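Local structure of ESAT-6/WXG100 secretion system protein (Streptococcus gallolyticus, 7JQE) at residues A[361-366]-A[371-376]; A[235-240]-A[421-426]; A[174-179]-A[466-471]. The protein probably serves as a membrane subunit of the bacterial type VIIb secretion system, which takes part in toxin transport, the fragment here being its extracellular region. All blocks are in the same frame, centred on the assembly; numbering follows the deposited sequence.

Contact 1: A[361-366]-A[371-376]. With EDO (1,2-ethanediol), chain K.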
loop_
_atom_site.group_PDB
_atom_site.type_symbol
_atom_site.label_atom_id
_atom_site.label_comp_id
_atom_site.label_asym_id
_atom_site.label_seq_id
_atom_site.Cartn_x
_atom_site.Cartn_y
_atom_site.Cartn_z
ATOM N N TYR A 361 -11.290 55.358 30.311
ATOM C CA TYR A 361 -11.289 54.062 30.966
ATOM C C TYR A 361 -10.301 53.144 30.261
ATOM O O TYR A 361 -10.090 53.239 29.049
ATOM C CB TYR A 361 -12.692 53.428 31.004
ATOM C CG TYR A 361 -13.317 53.118 29.660
ATOM C CD1 TYR A 361 -12.963 51.972 28.949
ATOM C CD2 TYR A 361 -14.290 53.949 29.120
ATOM C CE1 TYR A 361 -13.546 51.679 27.726
ATOM C CE2 TYR A 361 -14.881 53.665 27.901
ATOM C CZ TYR A 361 -14.508 52.529 27.210
ATOM O OH TYR A 361 -15.099 52.250 25.997
ATOM N N THR A 362 -9.684 52.264 31.045
ATOM C CA THR A 362 -8.619 51.393 30.563
ATOM C C THR A 362 -8.806 50.025 31.202
ATOM O O THR A 362 -8.687 49.889 32.423
ATOM C CB THR A 362 -7.241 51.969 30.897
ATOM O OG1 THR A 362 -7.094 53.254 30.279
ATOM C CG2 THR A 362 -6.140 51.039 30.403
ATOM N N PHE A 363 -9.103 49.017 30.385
ATOM C CA PHE A 363 -9.161 47.653 30.893
ATOM C C PHE A 363 -7.818 47.273 31.504
ATOM O O PHE A 363 -6.774 47.833 31.161
ATOM C CB PHE A 363 -9.543 46.677 29.778
ATOM C CG PHE A 363 -10.941 46.872 29.258
ATOM C CD1 PHE A 363 -11.170 47.604 28.105
ATOM C CD2 PHE A 363 -12.025 46.335 29.929
ATOM C CE1 PHE A 363 -12.459 47.794 27.630
ATOM C CE2 PHE A 363 -13.317 46.521 29.458
ATOM C CZ PHE A 363 -13.532 47.252 28.308
ATOM N N ASP A 364 -7.852 46.319 32.438
ATOM C CA ASP A 364 -6.629 45.960 33.149
ATOM C C ASP A 364 -5.659 45.187 32.261
ATOM O O ASP A 364 -4.444 45.247 32.482
ATOM C CB ASP A 364 -6.962 45.159 34.412
ATOM C CG ASP A 364 -7.705 43.867 34.114
ATOM O OD1 ASP A 364 -7.899 43.537 32.924
ATOM O OD2 ASP A 364 -8.097 43.176 35.080
ATOM N N SER A 365 -6.163 44.470 31.258
ATOM C CA SER A 365 -5.295 43.719 30.359
ATOM C C SER A 365 -6.030 43.461 29.052
ATOM O O SER A 365 -7.245 43.654 28.947
ATOM C CB SER A 365 -4.838 42.397 30.987
ATOM O OG SER A 365 -5.845 41.405 30.887
ATOM N N LEU A 366 -5.264 43.025 28.050
ATOM C CA LEU A 366 -5.794 42.584 26.765
ATOM C C LEU A 366 -5.696 41.071 26.592
ATOM O O LEU A 366 -5.708 40.579 25.459
ATOM C CB LEU A 366 -5.069 43.287 25.613
ATOM C CG LEU A 366 -5.347 44.769 25.344
ATOM C CD1 LEU A 366 -4.510 45.258 24.171
ATOM C CD2 LEU A 366 -6.826 45.017 25.086
ATOM N N HIS A 371 -13.436 40.986 28.947
ATOM C CA HIS A 371 -13.081 41.967 29.962
ATOM C C HIS A 371 -14.224 42.957 30.121
ATOM O O HIS A 371 -14.794 43.424 29.128
ATOM C CB HIS A 371 -11.790 42.701 29.592
ATOM C CG HIS A 371 -10.600 41.802 29.485
ATOM N ND1 HIS A 371 -9.733 41.587 30.534
ATOM C CD2 HIS A 371 -10.138 41.052 28.456
ATOM C CE1 HIS A 371 -8.786 40.748 30.156
ATOM N NE2 HIS A 371 -9.008 40.408 28.900
ATOM N N THR A 372 -14.557 43.272 31.374
ATOM C CA THR A 372 -15.668 44.162 31.686
ATOM C C THR A 372 -15.251 45.167 32.748
ATOM O O THR A 372 -14.716 44.788 33.793
ATOM C CB THR A 372 -16.897 43.383 32.170
ATOM O OG1 THR A 372 -17.513 42.718 31.061
ATOM C CG2 THR A 372 -17.903 44.326 32.804
ATOM N N ILE A 373 -15.504 46.444 32.474
ATOM C CA ILE A 373 -15.334 47.519 33.444
ATOM C C ILE A 373 -16.712 47.931 33.937
ATOM O O ILE A 373 -17.639 48.097 33.134
ATOM C CB ILE A 373 -14.600 48.722 32.826
ATOM C CG1 ILE A 373 -13.135 48.388 32.548
ATOM C CG2 ILE A 373 -14.714 49.937 33.732
ATOM C CD1 ILE A 373 -12.361 49.548 31.950
ATOM N N THR A 374 -16.851 48.095 35.252
ATOM C CA THR A 374 -18.072 48.624 35.848
ATOM C C THR A 374 -17.726 49.753 36.804
ATOM O O THR A 374 -16.746 49.671 37.551
ATOM C CB THR A 374 -18.870 47.550 36.608
ATOM O OG1 THR A 374 -18.103 47.072 37.721
ATOM C CG2 THR A 374 -19.221 46.392 35.696
ATOM N N LEU A 375 -18.539 50.804 36.783
ATOM C CA LEU A 375 -18.382 51.912 37.712
ATOM C C LEU A 375 -19.741 52.541 37.972
ATOM O O LEU A 375 -20.745 52.189 37.345
ATOM C CB LEU A 375 -17.416 52.972 37.179
ATOM C CG LEU A 375 -17.884 53.678 35.905
ATOM C CD1 LEU A 375 -17.657 55.178 35.994
ATOM C CD2 LEU A 375 -17.170 53.090 34.692
ATOM N N ASP A 376 -19.754 53.486 38.908
ATOM C CA ASP A 376 -20.901 54.344 39.168
ATOM C C ASP A 376 -20.519 55.778 38.828
ATOM O O ASP A 376 -19.487 56.274 39.295
ATOM C CB ASP A 376 -21.354 54.246 40.633
ATOM C CG ASP A 376 -22.244 53.044 40.894
ATOM O OD1 ASP A 376 -22.870 52.549 39.932
ATOM O OD2 ASP A 376 -22.325 52.602 42.061
HETATM C C1 EDO K . -10.272 40.099 33.592
HETATM O O1 EDO K . -10.531 41.476 33.890
HETATM C C2 EDO K . -9.022 39.634 34.334
HETATM O O2 EDO K . -7.880 40.373 33.881
#
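Phe363 and Ile373 bring the two strands closest, with CA atoms 6.7 Å apart; strand 361-363 runs past 371-376 at 143° between their directions, the axes 7.8 Å apart at closest approach, and no hydrogen bond joins them. Side chains carry most of the contact, touching the facing backbone in places. Ile373 reaches across with its CG1 branch: CD1 lies over one face of the Phe363 ring, 4.0 Å from the ring centroid and offset toward the rim, a CH-pi contact, while CG1 meets CD2 of Phe363 at 3.5 Å. The same CD1 touches CD1 of the Tyr361 ring at 3.9 Å. Isoleucine suits this place because its long, apolar CG1-CD1 arm can serve two aromatic neighbours at once.

The two strands belong to different antiparallel sheets, here facing each other, consistent with a beta-sandwich-like packing: strand 355-363 pairs with 268-275 and 337-341, strand 369-379 with 327-335 and 382-392. Tyr361 suits this interior by combining a ring, stacked on Tyr388, with a hydroxyl hydrogen-bonded to Asn269.

Toward the turn the contact becomes polar. The backbone O of Ser365 sits 3.5 Å above the centre of the His371 imidazole, and Ser365 OG approaches CE1 of His371 at 3.1 Å. His371 NE2 is hydrogen-bonded to the carbonyl O of Ser367, and the hydroxyls of Ser365 and Ser367 are hydrogen-bonded to each other, which helps to hold ring and serine in place. Asp364 offers OD2 to both hydroxyls of a 1,2-ethanediol, probably from the crystallisation liquor, with O2 3.1 Å away.

Contact 2: A[235-240]-A[421-426]. With EDO (1,2-ethanediol), chain H.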
loop_
_atom_site.group_PDB
_atom_site.type_symbol
_atom_site.label_atom_id
_atom_site.label_comp_id
_atom_site.label_asym_id
_atom_site.label_seq_id
_atom_site.Cartn_x
_atom_site.Cartn_y
_atom_site.Cartn_z
ATOM N N LEU A 235 7.596 10.310 4.329
ATOM C CA LEU A 235 8.147 11.286 3.392
ATOM C C LEU A 235 9.574 10.930 3.011
ATOM O O LEU A 235 9.982 11.118 1.859
ATOM C CB LEU A 235 8.091 12.690 3.990
ATOM C CG LEU A 235 6.709 13.325 4.000
ATOM C CD1 LEU A 235 6.692 14.541 4.917
ATOM C CD2 LEU A 235 6.331 13.700 2.574
ATOM N N ALA A 236 10.356 10.431 3.971
ATOM C CA ALA A 236 11.717 10.008 3.658
ATOM C C ALA A 236 11.711 8.886 2.630
ATOM O O ALA A 236 12.548 8.866 1.718
ATOM C CB ALA A 236 12.442 9.573 4.931
ATOM N N LEU A 237 10.756 7.959 2.748
ATOM C CA LEU A 237 10.672 6.842 1.813
ATOM C C LEU A 237 10.269 7.316 0.423
ATOM O O LEU A 237 10.855 6.886 -0.580
ATOM C CB LEU A 237 9.686 5.797 2.336
ATOM C CG LEU A 237 9.343 4.625 1.411
ATOM C CD1 LEU A 237 10.594 3.858 1.014
ATOM C CD2 LEU A 237 8.320 3.695 2.061
ATOM N N LEU A 238 9.271 8.203 0.339
ATOM C CA LEU A 238 8.900 8.763 -0.957
ATOM C C LEU A 238 10.088 9.447 -1.617
ATOM O O LEU A 238 10.185 9.476 -2.849
ATOM C CB LEU A 238 7.744 9.748 -0.800
ATOM C CG LEU A 238 6.458 9.187 -0.193
ATOM C CD1 LEU A 238 5.439 10.301 0.019
ATOM C CD2 LEU A 238 5.893 8.114 -1.088
ATOM N N GLY A 239 10.995 10.009 -0.819
ATOM C CA GLY A 239 12.200 10.587 -1.387
ATOM C C GLY A 239 13.103 9.537 -2.002
ATOM O O GLY A 239 13.642 9.732 -3.094
ATOM N N LYS A 240 13.278 8.405 -1.311
ATOM C CA LYS A 240 14.090 7.323 -1.858
ATOM C C LYS A 240 13.544 6.858 -3.199
ATOM O O LYS A 240 14.302 6.667 -4.160
ATOM C CB LYS A 240 14.146 6.153 -0.876
ATOM C CG LYS A 240 15.317 6.181 0.086
ATOM C CD LYS A 240 15.351 4.906 0.916
ATOM C CE LYS A 240 16.510 4.913 1.901
ATOM N NZ LYS A 240 16.322 3.913 2.991
ATOM N N ALA A 421 2.541 3.479 1.423
ATOM C CA ALA A 421 2.157 2.099 1.700
ATOM C C ALA A 421 2.374 1.213 0.481
ATOM O O ALA A 421 2.796 0.059 0.615
ATOM C CB ALA A 421 0.703 2.037 2.157
HETATM N N MSE A 422 2.092 1.730 -0.712
HETATM C CA MSE A 422 2.353 0.997 -1.941
HETATM C C MSE A 422 3.837 0.681 -2.042
HETATM O O MSE A 422 4.225 -0.471 -2.231
HETATM C CB MSE A 422 1.898 1.796 -3.157
HETATM C CG MSE A 422 0.393 1.927 -3.288
HETATM SE SE MSE A 422 -0.108 3.091 -4.777
HETATM C CE MSE A 422 -2.023 2.714 -4.814
ATOM N N ILE A 423 4.667 1.715 -1.900
ATOM C CA ILE A 423 6.112 1.515 -1.953
ATOM C C ILE A 423 6.545 0.498 -0.904
ATOM O O ILE A 423 7.315 -0.425 -1.189
ATOM C CB ILE A 423 6.845 2.854 -1.777
ATOM C CG1 ILE A 423 6.444 3.822 -2.892
ATOM C CG2 ILE A 423 8.345 2.635 -1.768
ATOM C CD1 ILE A 423 6.986 5.242 -2.711
ATOM N N GLN A 424 6.051 0.651 0.326
ATOM C CA GLN A 424 6.415 -0.272 1.397
ATOM C C GLN A 424 6.089 -1.719 1.030
ATOM O O GLN A 424 6.865 -2.634 1.331
ATOM C CB GLN A 424 5.690 0.123 2.682
ATOM C CG GLN A 424 5.877 -0.846 3.827
ATOM C CD GLN A 424 5.060 -0.464 5.048
ATOM O OE1 GLN A 424 4.140 0.348 4.963
ATOM N NE2 GLN A 424 5.393 -1.052 6.190
ATOM N N THR A 425 4.941 -1.944 0.386
ATOM C CA THR A 425 4.464 -3.298 0.130
ATOM C C THR A 425 5.196 -3.956 -1.032
ATOM O O THR A 425 5.276 -5.188 -1.093
ATOM C CB THR A 425 2.962 -3.276 -0.155
ATOM O OG1 THR A 425 2.281 -2.610 0.915
ATOM C CG2 THR A 425 2.421 -4.689 -0.291
ATOM N N LEU A 426 5.723 -3.160 -1.960
ATOM C CA LEU A 426 6.421 -3.687 -3.122
ATOM C C LEU A 426 7.913 -3.876 -2.875
ATOM O O LEU A 426 8.504 -4.830 -3.389
ATOM C CB LEU A 426 6.213 -2.763 -4.325
ATOM C CG LEU A 426 4.786 -2.693 -4.876
ATOM C CD1 LEU A 426 4.670 -1.641 -5.973
ATOM C CD2 LEU A 426 4.339 -4.055 -5.391
HETATM C C1 EDO H . 4.057 -4.841 4.317
HETATM O O1 EDO H . 4.464 -5.878 5.215
HETATM C C2 EDO H . 5.303 -4.134 3.791
HETATM O O2 EDO H . 6.214 -5.085 3.222
#
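A helix-helix crossing in the helical middle of the chain brings Ile423 of helix 396-427 against Leu237 and Leu238 of helix 225-244. The two short segments pass at 66°, their axes 10.1 Å apart at closest approach, and apolar branches bridge the distance. Ile423 divides its two arms between the leucines. Its CG2 meets CD1 of Leu237 at 3.8 Å, these two side chains sliding past each other in opposite directions; its CD1 meets CD2 of Leu238 at 3.5 Å, and here the chains cross at about a right angle. Leu237 carries CG opposite its backbone N (chi1 173°), pointing the chain at the facing helix; its CD2 lies 4.2 Å from the backbone N of Gln424.

In this buried crossing of two helices, aliphatic residues suit the interface, and further packing comes from Ala419 and Met200 against Leu238 and from Ile440 against Ile423. Gln424, at the margin, turns its amide to the carbonyl of Gln432. On the helix itself, Thr425 OG1 donates to Ala421 O at 2.7 Å, while the backbone N of Thr425 reaches the same oxygen from the opposite face of the carbonyl plane. Thr425 and Gln424 also pack on selenomethionine Met422 of the second subunit.

Contact 3: A[174-179]-A[466-471]. With EDO (1,2-ethanediol), chain S.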
loop_
_atom_site.group_PDB
_atom_site.type_symbol
_atom_site.label_atom_id
_atom_site.label_comp_id
_atom_site.label_asym_id
_atom_site.label_seq_id
_atom_site.Cartn_x
_atom_site.Cartn_y
_atom_site.Cartn_z
ATOM N N SER A 174 21.129 -28.459 -10.595
ATOM C CA SER A 174 21.734 -27.588 -11.598
ATOM C C SER A 174 21.344 -28.020 -13.006
ATOM O O SER A 174 21.100 -27.177 -13.879
ATOM C CB SER A 174 23.253 -27.583 -11.441
ATOM O OG SER A 174 23.629 -27.383 -10.091
ATOM N N ALA A 175 21.279 -29.332 -13.249
ATOM C CA ALA A 175 20.896 -29.809 -14.574
ATOM C C ALA A 175 19.443 -29.468 -14.880
ATOM O O ALA A 175 19.117 -29.080 -16.007
ATOM C CB ALA A 175 21.139 -31.317 -14.689
ATOM N N LEU A 176 18.557 -29.606 -13.893
ATOM C CA LEU A 176 17.164 -29.227 -14.111
ATOM C C LEU A 176 17.036 -27.724 -14.332
ATOM O O LEU A 176 16.270 -27.280 -15.194
ATOM C CB LEU A 176 16.305 -29.677 -12.930
ATOM C CG LEU A 176 14.800 -29.447 -13.062
ATOM C CD1 LEU A 176 14.229 -30.230 -14.242
ATOM C CD2 LEU A 176 14.083 -29.805 -11.763
ATOM N N ALA A 177 17.789 -26.926 -13.568
ATOM C CA ALA A 177 17.784 -25.482 -13.779
ATOM C C ALA A 177 18.210 -25.131 -15.200
ATOM O O ALA A 177 17.631 -24.235 -15.826
ATOM C CB ALA A 177 18.693 -24.798 -12.758
ATOM N N ASN A 178 19.217 -25.833 -15.734
ATOM C CA ASN A 178 19.677 -25.541 -17.089
ATOM C C ASN A 178 18.568 -25.738 -18.112
ATOM O O ASN A 178 18.582 -25.103 -19.172
ATOM C CB ASN A 178 20.879 -26.414 -17.443
ATOM C CG ASN A 178 22.150 -25.956 -16.759
ATOM O OD1 ASN A 178 22.321 -24.772 -16.479
ATOM N ND2 ASN A 178 23.049 -26.894 -16.486
ATOM N N GLN A 179 17.603 -26.608 -17.817
ATOM C CA GLN A 179 16.504 -26.843 -18.745
ATOM C C GLN A 179 15.484 -25.713 -18.741
ATOM O O GLN A 179 14.707 -25.596 -19.693
ATOM C CB GLN A 179 15.810 -28.166 -18.412
ATOM C CG GLN A 179 16.750 -29.363 -18.336
ATOM C CD GLN A 179 17.361 -29.713 -19.679
ATOM O OE1 GLN A 179 16.671 -30.177 -20.588
ATOM N NE2 GLN A 179 18.663 -29.482 -19.814
ATOM N N THR A 466 14.183 -34.929 -7.402
ATOM C CA THR A 466 14.219 -36.374 -7.193
ATOM C C THR A 466 13.712 -37.115 -8.423
ATOM O O THR A 466 14.360 -38.047 -8.912
ATOM C CB THR A 466 13.390 -36.750 -5.963
ATOM O OG1 THR A 466 14.141 -36.477 -4.774
ATOM C CG2 THR A 466 13.018 -38.226 -6.007
ATOM N N ASN A 467 12.548 -36.714 -8.938
ATOM C CA ASN A 467 11.978 -37.390 -10.100
ATOM C C ASN A 467 12.839 -37.190 -11.340
ATOM O O ASN A 467 12.942 -38.091 -12.182
ATOM C CB ASN A 467 10.551 -36.899 -10.342
ATOM C CG ASN A 467 9.572 -37.435 -9.315
ATOM O OD1 ASN A 467 9.831 -38.448 -8.661
ATOM N ND2 ASN A 467 8.436 -36.765 -9.174
ATOM N N PHE A 468 13.464 -36.016 -11.474
ATOM C CA PHE A 468 14.393 -35.797 -12.579
ATOM C C PHE A 468 15.608 -36.705 -12.450
ATOM O O PHE A 468 16.050 -37.315 -13.431
ATOM C CB PHE A 468 14.816 -34.328 -12.616
ATOM C CG PHE A 468 15.448 -33.899 -13.913
ATOM C CD1 PHE A 468 14.703 -33.844 -15.079
ATOM C CD2 PHE A 468 16.777 -33.509 -13.955
ATOM C CE1 PHE A 468 15.278 -33.430 -16.270
ATOM C CE2 PHE A 468 17.354 -33.095 -15.140
ATOM C CZ PHE A 468 16.602 -33.056 -16.300
ATOM N N LYS A 469 16.157 -36.806 -11.238
ATOM C CA LYS A 469 17.252 -37.733 -10.989
ATOM C C LYS A 469 16.844 -39.161 -11.331
ATOM O O LYS A 469 17.629 -39.918 -11.915
ATOM C CB LYS A 469 17.688 -37.625 -9.525
ATOM C CG LYS A 469 18.933 -38.412 -9.157
ATOM C CD LYS A 469 19.143 -38.445 -7.650
ATOM C CE LYS A 469 20.470 -39.095 -7.290
ATOM N NZ LYS A 469 20.684 -39.161 -5.818
ATOM N N GLU A 470 15.608 -39.540 -10.993
ATOM C CA GLU A 470 15.152 -40.903 -11.248
ATOM C C GLU A 470 15.014 -41.176 -12.741
ATOM O O GLU A 470 15.289 -42.290 -13.200
ATOM C CB GLU A 470 13.827 -41.153 -10.526
ATOM C CG GLU A 470 13.963 -41.967 -9.248
ATOM C CD GLU A 470 12.693 -41.969 -8.413
ATOM O OE1 GLU A 470 12.406 -40.943 -7.767
ATOM O OE2 GLU A 470 11.980 -42.994 -8.405
ATOM N N SER A 471 14.583 -40.180 -13.516
ATOM C CA SER A 471 14.474 -40.369 -14.958
ATOM C C SER A 471 15.848 -40.562 -15.585
ATOM O O SER A 471 16.049 -41.465 -16.407
ATOM C CB SER A 471 13.753 -39.180 -15.593
ATOM O OG SER A 471 12.384 -39.168 -15.233
HETATM C C1 EDO S . 9.543 -37.429 -14.029
HETATM O O1 EDO S . 10.476 -36.777 -14.901
HETATM C C2 EDO S . 8.114 -37.121 -14.466
HETATM O O2 EDO S . 7.900 -37.597 -15.801
#
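Leu176 lays its CD1 methyl over the face of the Phe468 ring, and this pair forms the tight part of the contact. The methyl stands almost straight above the ring centre, 3.8 Å from the centroid and 13° off the ring normal, a CH-pi contact in which its hydrogens meet the pi cloud; the nearest ring atom, CD1 of Phe468, is 3.7 Å from CD1 of Leu176. Phe468 can reach so far because its CG stands opposite the backbone N (chi1 -164°), extending the ring from helix 462-491 toward helix 169-179. A large flat side chain suits this place: the axes of the two short segments are 10.5 Å apart at closest approach, and they cross at 95°, so one ring can span much of the gap while a small residue lets it approach the other backbone.

Two lighter contacts flank this pair. The small residue is Ala175, whose CB lies 4.2 Å from CE2 of Phe468; CG of Gln179 lies equally far, 4.2 Å, from CZ of Phe468, touching with the aliphatic part of a partly exposed side chain that also meets Phe468 of the second subunit. The solvent side is marked by Asn467, exposed as suits an amide at the surface. One turn later on the same helix, partly exposed Ser471 packs on Tyr134 and on Gln133 of the second subunit, and its OG shares a hydrogen bond with O1 of a 1,2-ethanediol, probably from the crystallisation liquor, at 3.1 Å.

Around the ring, Tyr134 of helix 102-135 meets Phe468 with planes at about 30°, Val172 of the same helix 169-179 also touches it, and the second subunit adds its Gln179 against Phe468 and its Ile180 against Leu176.

Overall arrangement
The three contacts are strung along an elongated chain. Contact 2 has its centre about 3 Å from that of the chain; contacts 1 and 3 lie on opposite sides, their centres about 58 and 39 Å from the chain's centre. Centre to centre, contact 1 is about 58 Å from contact 2, contact 2 about 40 Å from contact 3, and contacts 1 and 3 about 97 Å apart, so the three are nearly in line. Along the sequence, contact 3 closes the longest loop, contact 2 sits within it, and contact 1 is innermost. Contacts 2 and 3 touch the second subunit, whereas no other chain reaches contact 1. Each has its own 1,2-ethanediol nearby, probably from the crystallisation liquor.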